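Local atomic coordinates of glycosyltransferase Gtf1 (Streptococcus pneumoniae, PDB entry 4PQG), a protein that belongs to the GT-B class of glycosyltransferases, pairing two Rossmann-like domains with an extended beta-sheet domain, and is modelled with uridine-5'-diphosphate bound. Residues A[252-257]-A[433-438]; A[282-287]-A[307-312]; A[349-354]-A[384-389]; A[228-233]-A[267-272]. One frame throughout, in Å; residues are numbered along the deposited sequence.

How the interactions relate
The most extensive of the four contacts is interaction 2, two parallel strands joined by backbone hydrogen bonds and aliphatic packing in the N-terminal Rossmann-like domain. Interaction 4 belongs to the same domain but has a larger share of exposed residues, where two loops meet through a glutamate, two tyrosines and waters. Interaction 3 lies in the other Rossmann-like domain, a helix against an edge strand with a ring stack and no hydrogen bond across. Interaction 1 spans the two domains through a tyrosine-carboxylate bond. It touches interaction 2, where Tyr-435 packs on Thr-287, and interaction 4, where Asn-267 probably bonds to the backbone of Glu-252 and His-253; interaction 3 stands apart.

Interaction 1 of 4, residues A[252-257]-A[433-438]; sequences EHYSEN and VPYGNQ
Tyr-435 reaches across to Glu-252 and donates a hydrogen bond from OH to OE2 of the carboxylate, 2.7 Å away. The bond uses the syn lone pair of OE2. The anti lone pair takes the backbone N-H of His-253 at 3.1 Å from N to OE2, so two donors grip one oxygen and help fix the rotation of the carboxylate. OE2 lies at the edge of the phenol ring, near its plane, and the carboxylate is turned 70° from the ring. The bend at chi2 of Glu-252 (60°) folds CD back, and the carboxylate it carries reaches both the N-H of His-253 and the phenol. The His-253 ring adds packing beside the bond, its CE1 3.5 Å from the Tyr-435 hydroxyl, while both its nitrogens are held by Gln-290 and Gln-297 of helix 288-301. CD2 of Tyr-254 lies over one face of that imidazole, 3.6 Å above its plane and toward the rim.

Toward Pro-434 the packing is loose: OE1 of Glu-252 stays 4.4 Å from CG of the proline. A water bridges instead, donating to OE1 of Glu-252 at 2.7 Å and to the carbonyl O of Pro-434 at 2.8 Å. A cis peptide joins Pro-434 to Tyr-435, and CB of the proline lies over a face of the phenol ring. The backbone of Tyr-435 also bonds to that of Glu-412. With a bound NAG about 6 Å from the Glu-252 side chain, this is an interdomain contact beside the cleft between the two Rossmann-like domains of a GT-B fold.

Interaction 2 of 4, residues A[282-287]-A[307-312]; sequences FFIVST and KIVTIP
Phe-283 and Val-285 exchange backbone hydrogen bonds with the neighbouring strand in parallel register. The N of Phe-283 bonds to O of Lys-307 at 2.9 Å, O of Phe-283 takes N of Val-309 at 2.8 Å, and N of Val-285 bonds to O of Val-309 at 3.0 Å. The last bond, from N of Ile-311 to O of Val-285, is more bent, with an angle of 144° at the hydrogen.

Next come the side chains. CG1 of Val-309 sits between its own backbone N and carbonyl carbon (chi1 58°) and presses on CD1 of the Phe-282 ring at 3.4 Å. Ile-284 runs beside Val-309, pointing the same way, and its CG2 meets CB of Ile-311 at 3.8 Å. On the other face, CG2 of Val-285 approaches CG2 of Ile-308 and OG1 of Thr-310.

Further out, helix 494-508 covers Phe-282 and Ile-311, while helix 288-301 packs on Val-285 and Ile-308. OG1 of Thr-310 is held by Asn-291 and Asp-288, and Thr-287 N-caps helix 288-301. Strand 282-285, that helix and strand 308-310 form a beta-alpha-beta crossover at the margin of the N-terminal Rossmann-like sheet.

Interaction 3 of 4, residues A[349-354]-A[384-389]; sequences AVIEAH and EDYIQL
His-354 and Tyr-386 form a face-to-face ring stack at the end of a helix-on-sheet contact, where helix 343-353 meets edge strand 387-391 of the C-terminal Rossmann-like domain. The ring centroids are 3.6 Å apart and the planes differ by 11°. CD2 of His-354 lies over the centre of the phenol ring, whereas CZ of Tyr-386 lies toward the rim of the imidazole. With chi1 of His-354 at -179°, CG extends anti to the backbone N and out toward the phenol, where it lies 3.4 Å from CE1 of Tyr-386.

At the rim of the phenol ring the helix itself is met. The hydroxyl of Tyr-386 comes within 3.4 Å of CA of Ile-351, close to the ring plane, and CG1 of Val-350 approaches CE1 of Tyr-386 at the edge. Beside the stack, CD1 of Ile-387 touches both helix residues, at 4.0 Å from CG1 of Val-350 and 3.8 Å from CG1 of Ile-351. The Val-350 and Ile-387 side chains slide past each other in opposite directions. Before the strand, the turn is braced by NE2 of Gln-388, which bonds to O of Glu-384 at 3.1 Å.

Phe-362 of strand 361-365 packs on Val-350 and Ile-387, and Ile-378 of helix 371-380 also touches Ile-387. Such helices lying over parallel strands are the layered alpha/beta packing of a Rossmann-like domain.

Interaction 4 of 4, residues A[228-233]-A[267-272]; sequences RETGIG and NNYYDY
The rings of Tyr-272 and Tyr-269 are each approached obliquely by the loop 228-233. OE2 of Glu-229 lies 3.3 Å from CB and 3.4 Å from CD2 of Tyr-272, with the carboxylate plane turned 37° from the ring; the two side chains cross at about a right angle. Farther round the same ring, CE2 comes to 3.7 Å from the backbone C of Gly-233, which has no side chain to stand between. Phe-237 makes an edge-to-face pair with Tyr-272. At Tyr-269 the contact is lighter, OG1 of Thr-230 standing 3.9 Å from CD1.

Polar atoms are joined largely through water. One water accepts from N of Glu-229 at 3.1 Å and lies within bonding distance of OE1 of Glu-229 and the carbonyl O of Tyr-269. An Asx turn, with N of Tyr-269 bonded to OD1 of Asn-267 at 2.9 Å, shapes the facing loop.

Tyr-270, the N-cap residue of helix 271-275, sends its hydroxyl to the backbone of Val-248 and His-250 at the end of strand 244-248. Across from it, segment 228-233 leads from the adjacent strand 223-226 of the same parallel sheet into helix 233-240, whose N-cap position is held by Ile-232.

Interaction 1 of 4, residues A[252-257]-A[433-438]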
# COMPACT_ATOMS: atom_id res chain seq x y z
N GLU A 252 9.35 -1.46 11.61
CA GLU A 252 10.56 -1.55 12.45
C GLU A 252 11.77 -1.14 11.60
O GLU A 252 11.83 -1.49 10.43
CB GLU A 252 10.71 -2.98 12.97
CG GLU A 252 11.86 -3.21 13.94
CD GLU A 252 11.74 -2.36 15.19
OE1 GLU A 252 11.31 -2.89 16.23
OE2 GLU A 252 12.06 -1.15 15.14
N HIS A 253 12.73 -0.42 12.17
CA HIS A 253 13.68 0.34 11.34
C HIS A 253 15.11 -0.13 11.45
O HIS A 253 16.02 0.49 10.88
CB HIS A 253 13.60 1.81 11.72
CG HIS A 253 13.96 2.03 13.16
ND1 HIS A 253 13.04 1.99 14.15
CD2 HIS A 253 15.20 2.18 13.77
CE1 HIS A 253 13.66 2.14 15.34
NE2 HIS A 253 14.98 2.25 15.10
N TYR A 254 15.33 -1.21 12.19
CA TYR A 254 16.67 -1.79 12.35
C TYR A 254 16.51 -3.29 12.65
O TYR A 254 15.42 -3.74 12.99
CB TYR A 254 17.42 -1.08 13.48
CG TYR A 254 17.02 -1.57 14.86
CD1 TYR A 254 17.91 -2.36 15.61
CD2 TYR A 254 15.76 -1.29 15.39
CE1 TYR A 254 17.55 -2.83 16.86
CE2 TYR A 254 15.39 -1.77 16.64
CZ TYR A 254 16.29 -2.54 17.37
OH TYR A 254 15.95 -3.01 18.61
N SER A 255 17.59 -4.05 12.50
CA SER A 255 17.57 -5.47 12.80
C SER A 255 18.21 -5.75 14.14
O SER A 255 19.43 -5.58 14.34
CB SER A 255 18.24 -6.29 11.70
OG SER A 255 17.56 -6.10 10.47
N GLU A 256 17.36 -6.15 15.07
CA GLU A 256 17.78 -6.43 16.43
C GLU A 256 18.82 -7.55 16.47
O GLU A 256 19.83 -7.42 17.14
CB GLU A 256 16.59 -6.79 17.30
CG GLU A 256 16.89 -6.65 18.77
CD GLU A 256 15.70 -6.94 19.66
OE1 GLU A 256 14.65 -7.43 19.17
OE2 GLU A 256 15.82 -6.68 20.88
N ASN A 257 18.58 -8.64 15.73
CA ASN A 257 19.53 -9.77 15.75
C ASN A 257 20.94 -9.43 15.25
O ASN A 257 21.92 -10.01 15.72
CB ASN A 257 18.97 -11.02 15.04
CG ASN A 257 18.14 -10.67 13.82
OD1 ASN A 257 17.14 -9.94 13.92
ND2 ASN A 257 18.53 -11.21 12.67
N VAL A 433 5.07 -7.76 21.40
CA VAL A 433 6.18 -7.29 20.58
C VAL A 433 5.94 -5.85 20.16
O VAL A 433 4.79 -5.45 19.99
CB VAL A 433 6.42 -8.18 19.32
CG1 VAL A 433 7.03 -9.53 19.71
CG2 VAL A 433 5.14 -8.36 18.51
N PRO A 434 7.01 -5.06 20.01
CA PRO A 434 6.84 -3.67 19.58
C PRO A 434 6.51 -3.55 18.08
O PRO A 434 6.72 -4.50 17.34
CB PRO A 434 8.20 -3.04 19.90
CG PRO A 434 9.16 -4.17 19.82
CD PRO A 434 8.43 -5.41 20.23
N TYR A 435 5.95 -2.43 17.63
CA TYR A 435 5.45 -1.35 18.50
C TYR A 435 3.94 -1.40 18.67
O TYR A 435 3.42 -1.10 19.76
CB TYR A 435 5.87 -0.00 17.92
CG TYR A 435 7.36 0.07 17.77
CD1 TYR A 435 8.17 0.37 18.86
CD2 TYR A 435 7.97 -0.21 16.54
CE1 TYR A 435 9.55 0.42 18.74
CE2 TYR A 435 9.34 -0.15 16.40
CZ TYR A 435 10.13 0.16 17.49
OH TYR A 435 11.50 0.20 17.37
N GLY A 436 3.23 -1.80 17.61
CA GLY A 436 1.77 -1.69 17.56
C GLY A 436 0.99 -2.46 18.61
O GLY A 436 0.04 -1.93 19.20
N ASN A 437 1.37 -3.71 18.83
CA ASN A 437 0.68 -4.57 19.79
C ASN A 437 0.76 -4.00 21.20
O ASN A 437 -0.19 -4.05 21.95
CB ASN A 437 1.26 -5.99 19.77
CG ASN A 437 0.71 -6.83 18.64
OD1 ASN A 437 0.01 -6.33 17.75
ND2 ASN A 437 1.03 -8.12 18.66
N GLN A 438 1.92 -3.44 21.52
CA GLN A 438 2.12 -2.83 22.82
C GLN A 438 1.39 -1.48 22.96
O GLN A 438 1.08 -1.07 24.07
CB GLN A 438 3.62 -2.71 23.13
CG GLN A 438 4.28 -4.07 23.34
CD GLN A 438 5.79 -4.03 23.23
OE1 GLN A 438 6.38 -3.02 22.86
NE2 GLN A 438 6.42 -5.16 23.55
O HOH W 1 9.16 -4.57 16.07

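Interaction 2 of 4, residues A[282-287]-A[307-312]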
# COMPACT_ATOMS: atom_id res chain seq x y z
N PHE A 282 12.75 16.66 9.41
CA PHE A 282 12.31 15.79 10.51
C PHE A 282 11.90 14.39 10.07
O PHE A 282 11.46 14.19 8.94
CB PHE A 282 11.18 16.43 11.33
CG PHE A 282 9.95 16.77 10.54
CD1 PHE A 282 8.83 15.96 10.62
CD2 PHE A 282 9.88 17.95 9.79
CE1 PHE A 282 7.67 16.29 9.93
CE2 PHE A 282 8.72 18.28 9.09
CZ PHE A 282 7.61 17.45 9.17
N PHE A 283 12.08 13.42 10.96
CA PHE A 283 11.53 12.08 10.75
C PHE A 283 10.18 11.98 11.46
O PHE A 283 9.99 12.58 12.52
CB PHE A 283 12.49 11.02 11.27
CG PHE A 283 13.79 10.95 10.53
CD1 PHE A 283 13.95 10.09 9.43
CD2 PHE A 283 14.88 11.74 10.91
CE1 PHE A 283 15.15 10.02 8.75
CE2 PHE A 283 16.08 11.68 10.22
CZ PHE A 283 16.22 10.81 9.14
N ILE A 284 9.26 11.24 10.85
CA ILE A 284 7.97 10.93 11.45
C ILE A 284 7.90 9.44 11.81
O ILE A 284 8.20 8.58 10.96
CB ILE A 284 6.80 11.29 10.50
CG1 ILE A 284 6.92 12.74 10.00
CG2 ILE A 284 5.45 11.09 11.19
CD1 ILE A 284 5.85 13.14 8.99
N VAL A 285 7.54 9.13 13.05
CA VAL A 285 7.25 7.74 13.48
C VAL A 285 5.86 7.64 14.08
O VAL A 285 5.32 8.64 14.53
CB VAL A 285 8.26 7.20 14.51
CG1 VAL A 285 9.67 7.18 13.94
CG2 VAL A 285 8.20 8.01 15.81
N SER A 286 5.28 6.44 14.11
CA SER A 286 3.90 6.28 14.55
C SER A 286 3.67 6.21 16.07
O SER A 286 2.56 6.45 16.53
CB SER A 286 3.25 5.08 13.89
OG SER A 286 3.11 5.30 12.49
N THR A 287 4.70 5.82 16.82
CA THR A 287 4.57 5.68 18.28
C THR A 287 5.73 6.34 18.99
O THR A 287 6.82 6.46 18.44
CB THR A 287 4.56 4.22 18.72
OG1 THR A 287 5.85 3.64 18.47
CG2 THR A 287 3.48 3.44 18.02
N LYS A 307 15.58 15.78 14.26
CA LYS A 307 14.29 15.97 14.87
C LYS A 307 13.41 14.79 14.51
O LYS A 307 13.37 14.36 13.35
CB LYS A 307 13.65 17.27 14.39
CG LYS A 307 12.25 17.48 14.94
CD LYS A 307 11.74 18.90 14.73
CE LYS A 307 10.56 19.15 15.65
NZ LYS A 307 9.90 20.46 15.41
N ILE A 308 12.71 14.25 15.50
CA ILE A 308 11.83 13.10 15.29
C ILE A 308 10.48 13.40 15.93
O ILE A 308 10.41 13.68 17.11
CB ILE A 308 12.41 11.81 15.89
CG1 ILE A 308 13.79 11.50 15.29
CG2 ILE A 308 11.43 10.66 15.74
CD1 ILE A 308 14.48 10.31 15.93
N VAL A 309 9.42 13.34 15.14
CA VAL A 309 8.09 13.66 15.65
C VAL A 309 7.22 12.40 15.59
O VAL A 309 7.35 11.61 14.65
CB VAL A 309 7.44 14.87 14.91
CG1 VAL A 309 7.33 14.64 13.42
CG2 VAL A 309 6.07 15.21 15.49
N THR A 310 6.36 12.23 16.59
CA THR A 310 5.42 11.13 16.62
C THR A 310 4.07 11.54 16.06
O THR A 310 3.38 12.37 16.64
CB THR A 310 5.25 10.58 18.04
OG1 THR A 310 6.51 10.10 18.53
CG2 THR A 310 4.22 9.45 18.06
N ILE A 311 3.70 10.97 14.92
CA ILE A 311 2.38 11.20 14.35
C ILE A 311 1.87 9.86 13.85
O ILE A 311 2.44 9.29 12.92
CB ILE A 311 2.40 12.20 13.18
CG1 ILE A 311 3.22 13.45 13.51
CG2 ILE A 311 0.97 12.57 12.78
CD1 ILE A 311 3.54 14.29 12.29
N PRO A 312 0.80 9.34 14.49
CA PRO A 312 0.20 8.07 14.07
C PRO A 312 -0.17 8.13 12.59
O PRO A 312 -0.69 9.14 12.14
CB PRO A 312 -1.07 8.01 14.91
CG PRO A 312 -0.71 8.74 16.17
CD PRO A 312 0.18 9.87 15.73

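Interaction 3 of 4, residues A[349-354]-A[384-389]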
# COMPACT_ATOMS: atom_id res chain seq x y z
N ALA A 349 -3.88 -22.49 15.60
CA ALA A 349 -4.42 -22.15 16.91
C ALA A 349 -5.94 -22.25 16.92
O ALA A 349 -6.53 -22.80 17.88
CB ALA A 349 -3.98 -20.75 17.32
N VAL A 350 -6.58 -21.75 15.87
CA VAL A 350 -8.03 -21.79 15.74
C VAL A 350 -8.54 -23.23 15.60
O VAL A 350 -9.52 -23.59 16.25
CB VAL A 350 -8.56 -20.85 14.63
CG1 VAL A 350 -10.07 -21.01 14.42
CG2 VAL A 350 -8.26 -19.40 14.99
N ILE A 351 -7.87 -24.04 14.78
CA ILE A 351 -8.17 -25.48 14.68
C ILE A 351 -8.17 -26.15 16.06
O ILE A 351 -9.05 -26.96 16.36
CB ILE A 351 -7.19 -26.22 13.72
CG1 ILE A 351 -7.39 -25.72 12.29
CG2 ILE A 351 -7.36 -27.74 13.80
CD1 ILE A 351 -6.20 -26.04 11.39
N GLU A 352 -7.19 -25.79 16.88
CA GLU A 352 -7.01 -26.36 18.20
C GLU A 352 -8.10 -25.88 19.17
O GLU A 352 -8.73 -26.69 19.85
CB GLU A 352 -5.61 -26.03 18.72
CG GLU A 352 -5.23 -26.62 20.07
CD GLU A 352 -5.01 -28.13 20.06
OE1 GLU A 352 -4.76 -28.71 18.97
OE2 GLU A 352 -5.08 -28.73 21.15
N ALA A 353 -8.34 -24.57 19.19
CA ALA A 353 -9.36 -23.99 20.07
C ALA A 353 -10.75 -24.51 19.72
O ALA A 353 -11.61 -24.64 20.60
CB ALA A 353 -9.33 -22.47 20.01
N HIS A 354 -10.95 -24.83 18.44
CA HIS A 354 -12.22 -25.33 17.93
C HIS A 354 -12.62 -26.66 18.55
O HIS A 354 -13.80 -27.02 18.54
CB HIS A 354 -12.12 -25.45 16.42
CG HIS A 354 -13.37 -25.94 15.75
ND1 HIS A 354 -13.56 -27.23 15.44
CD2 HIS A 354 -14.50 -25.25 15.32
CE1 HIS A 354 -14.76 -27.37 14.85
NE2 HIS A 354 -15.33 -26.16 14.77
N GLU A 384 -12.54 -26.13 6.34
CA GLU A 384 -13.20 -25.24 5.37
C GLU A 384 -14.50 -24.59 5.83
O GLU A 384 -14.81 -23.48 5.43
CB GLU A 384 -13.46 -25.96 4.03
CG GLU A 384 -12.20 -26.40 3.30
CD GLU A 384 -11.86 -27.86 3.54
OE1 GLU A 384 -12.19 -28.38 4.61
OE2 GLU A 384 -11.26 -28.48 2.64
N ASP A 385 -15.27 -25.29 6.66
CA ASP A 385 -16.58 -24.80 7.08
C ASP A 385 -16.50 -23.69 8.12
O ASP A 385 -17.46 -22.95 8.30
CB ASP A 385 -17.48 -25.95 7.56
CG ASP A 385 -17.99 -26.82 6.42
OD1 ASP A 385 -17.88 -26.40 5.24
OD2 ASP A 385 -18.50 -27.92 6.70
N TYR A 386 -15.35 -23.57 8.79
CA TYR A 386 -15.19 -22.57 9.85
C TYR A 386 -13.96 -21.64 9.75
O TYR A 386 -13.85 -20.69 10.53
CB TYR A 386 -15.30 -23.22 11.23
CG TYR A 386 -14.14 -24.09 11.68
CD1 TYR A 386 -13.16 -23.57 12.53
CD2 TYR A 386 -14.04 -25.43 11.31
CE1 TYR A 386 -12.10 -24.36 12.96
CE2 TYR A 386 -12.98 -26.23 11.75
CZ TYR A 386 -12.02 -25.68 12.58
OH TYR A 386 -10.96 -26.44 13.03
N ILE A 387 -13.05 -21.95 8.82
CA ILE A 387 -11.92 -21.06 8.51
C ILE A 387 -11.92 -20.76 7.00
O ILE A 387 -11.85 -21.69 6.17
CB ILE A 387 -10.55 -21.64 8.94
CG1 ILE A 387 -10.57 -22.02 10.43
CG2 ILE A 387 -9.43 -20.62 8.71
CD1 ILE A 387 -9.37 -22.82 10.91
N GLN A 388 -12.00 -19.47 6.66
CA GLN A 388 -12.12 -19.03 5.26
C GLN A 388 -11.29 -17.78 4.91
O GLN A 388 -11.13 -16.87 5.72
CB GLN A 388 -13.59 -18.80 4.88
CG GLN A 388 -14.37 -20.09 4.70
CD GLN A 388 -15.87 -19.90 4.77
OE1 GLN A 388 -16.38 -18.78 4.67
NE2 GLN A 388 -16.60 -21.02 4.96
N LEU A 389 -10.78 -17.77 3.68
CA LEU A 389 -10.06 -16.65 3.10
C LEU A 389 -11.07 -15.80 2.34
O LEU A 389 -11.75 -16.28 1.44
CB LEU A 389 -8.98 -17.14 2.13
CG LEU A 389 -7.59 -17.58 2.63
CD1 LEU A 389 -7.67 -18.56 3.78
CD2 LEU A 389 -6.79 -18.17 1.48

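Interaction 4 of 4, residues A[228-233]-A[267-272]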
# COMPACT_ATOMS: atom_id res chain seq x y z
N ARG A 228 8.44 6.00 0.60
CA ARG A 228 9.29 4.94 0.06
C ARG A 228 10.11 5.53 -1.06
O ARG A 228 9.62 6.38 -1.82
CB ARG A 228 8.45 3.87 -0.58
CG ARG A 228 7.96 2.78 0.32
CD ARG A 228 7.59 1.66 -0.64
NE ARG A 228 6.25 1.11 -0.41
CZ ARG A 228 6.03 0.03 0.32
NH1 ARG A 228 7.06 -0.59 0.90
NH2 ARG A 228 4.80 -0.43 0.47
N GLU A 229 11.34 5.03 -1.21
CA GLU A 229 12.38 5.81 -1.89
C GLU A 229 13.45 4.97 -2.59
O GLU A 229 14.45 5.52 -3.08
CB GLU A 229 12.97 6.80 -0.86
CG GLU A 229 14.48 7.02 -0.84
CD GLU A 229 15.29 5.97 -0.09
OE1 GLU A 229 14.76 4.90 0.29
OE2 GLU A 229 16.50 6.22 0.09
N THR A 230 13.25 3.65 -2.62
CA THR A 230 14.23 2.78 -3.29
C THR A 230 14.52 3.25 -4.70
O THR A 230 13.60 3.39 -5.49
CB THR A 230 13.78 1.30 -3.33
OG1 THR A 230 13.77 0.78 -1.99
CG2 THR A 230 14.73 0.47 -4.18
N GLY A 231 15.78 3.54 -5.00
CA GLY A 231 16.21 3.94 -6.34
C GLY A 231 16.31 5.44 -6.57
O GLY A 231 17.07 5.88 -7.44
N ILE A 232 15.56 6.23 -5.79
CA ILE A 232 15.35 7.66 -6.07
C ILE A 232 15.73 8.59 -4.90
O ILE A 232 15.64 9.82 -5.02
CB ILE A 232 13.88 7.92 -6.48
CG1 ILE A 232 12.92 7.53 -5.35
CG2 ILE A 232 13.53 7.17 -7.75
CD1 ILE A 232 11.50 7.99 -5.57
N GLY A 233 16.15 7.99 -3.79
CA GLY A 233 16.50 8.70 -2.55
C GLY A 233 17.41 9.90 -2.68
O GLY A 233 17.11 10.98 -2.18
N ASN A 267 17.06 -1.19 8.80
CA ASN A 267 16.16 -1.70 7.76
C ASN A 267 16.62 -1.11 6.42
O ASN A 267 16.89 0.11 6.34
CB ASN A 267 14.73 -1.24 8.08
CG ASN A 267 13.66 -1.75 7.11
OD1 ASN A 267 13.86 -1.85 5.90
ND2 ASN A 267 12.48 -2.03 7.65
N ASN A 268 16.72 -1.95 5.38
CA ASN A 268 17.18 -1.47 4.07
C ASN A 268 16.39 -0.26 3.54
O ASN A 268 16.95 0.60 2.89
CB ASN A 268 17.14 -2.58 3.00
CG ASN A 268 18.09 -3.73 3.29
OD1 ASN A 268 19.02 -3.63 4.11
ND2 ASN A 268 17.87 -4.83 2.61
N TYR A 269 15.09 -0.20 3.82
CA TYR A 269 14.28 0.93 3.35
C TYR A 269 14.59 2.26 4.04
O TYR A 269 14.00 3.27 3.69
CB TYR A 269 12.78 0.65 3.48
CG TYR A 269 12.30 -0.57 2.72
CD1 TYR A 269 12.77 -0.87 1.43
CD2 TYR A 269 11.34 -1.41 3.28
CE1 TYR A 269 12.31 -1.99 0.75
CE2 TYR A 269 10.87 -2.52 2.60
CZ TYR A 269 11.36 -2.81 1.34
OH TYR A 269 10.89 -3.92 0.68
N TYR A 270 15.49 2.25 5.03
CA TYR A 270 15.82 3.49 5.76
C TYR A 270 17.30 3.80 5.85
O TYR A 270 17.69 4.90 6.30
CB TYR A 270 15.14 3.49 7.16
CG TYR A 270 13.65 3.61 6.97
CD1 TYR A 270 13.11 4.79 6.47
CD2 TYR A 270 12.80 2.53 7.20
CE1 TYR A 270 11.75 4.91 6.24
CE2 TYR A 270 11.43 2.64 6.96
CZ TYR A 270 10.93 3.83 6.47
OH TYR A 270 9.59 4.01 6.20
N ASP A 271 18.13 2.84 5.43
CA ASP A 271 19.56 2.98 5.54
C ASP A 271 20.06 4.27 4.90
O ASP A 271 20.92 4.98 5.48
CB ASP A 271 20.27 1.79 4.89
CG ASP A 271 21.76 1.89 4.98
OD1 ASP A 271 22.27 1.84 6.13
OD2 ASP A 271 22.41 2.05 3.93
N TYR A 272 19.55 4.57 3.71
CA TYR A 272 19.97 5.78 3.01
C TYR A 272 19.56 7.04 3.79
O TYR A 272 20.38 7.93 4.03
CB TYR A 272 19.40 5.86 1.57
CG TYR A 272 19.90 7.12 0.89
CD1 TYR A 272 21.17 7.16 0.32
CD2 TYR A 272 19.13 8.29 0.88
CE1 TYR A 272 21.65 8.31 -0.27
CE2 TYR A 272 19.60 9.45 0.28
CZ TYR A 272 20.87 9.45 -0.28
OH TYR A 272 21.37 10.57 -0.87
O HOH W 2 12.39 3.13 0.94
O HOH W 3 16.09 0.24 -0.48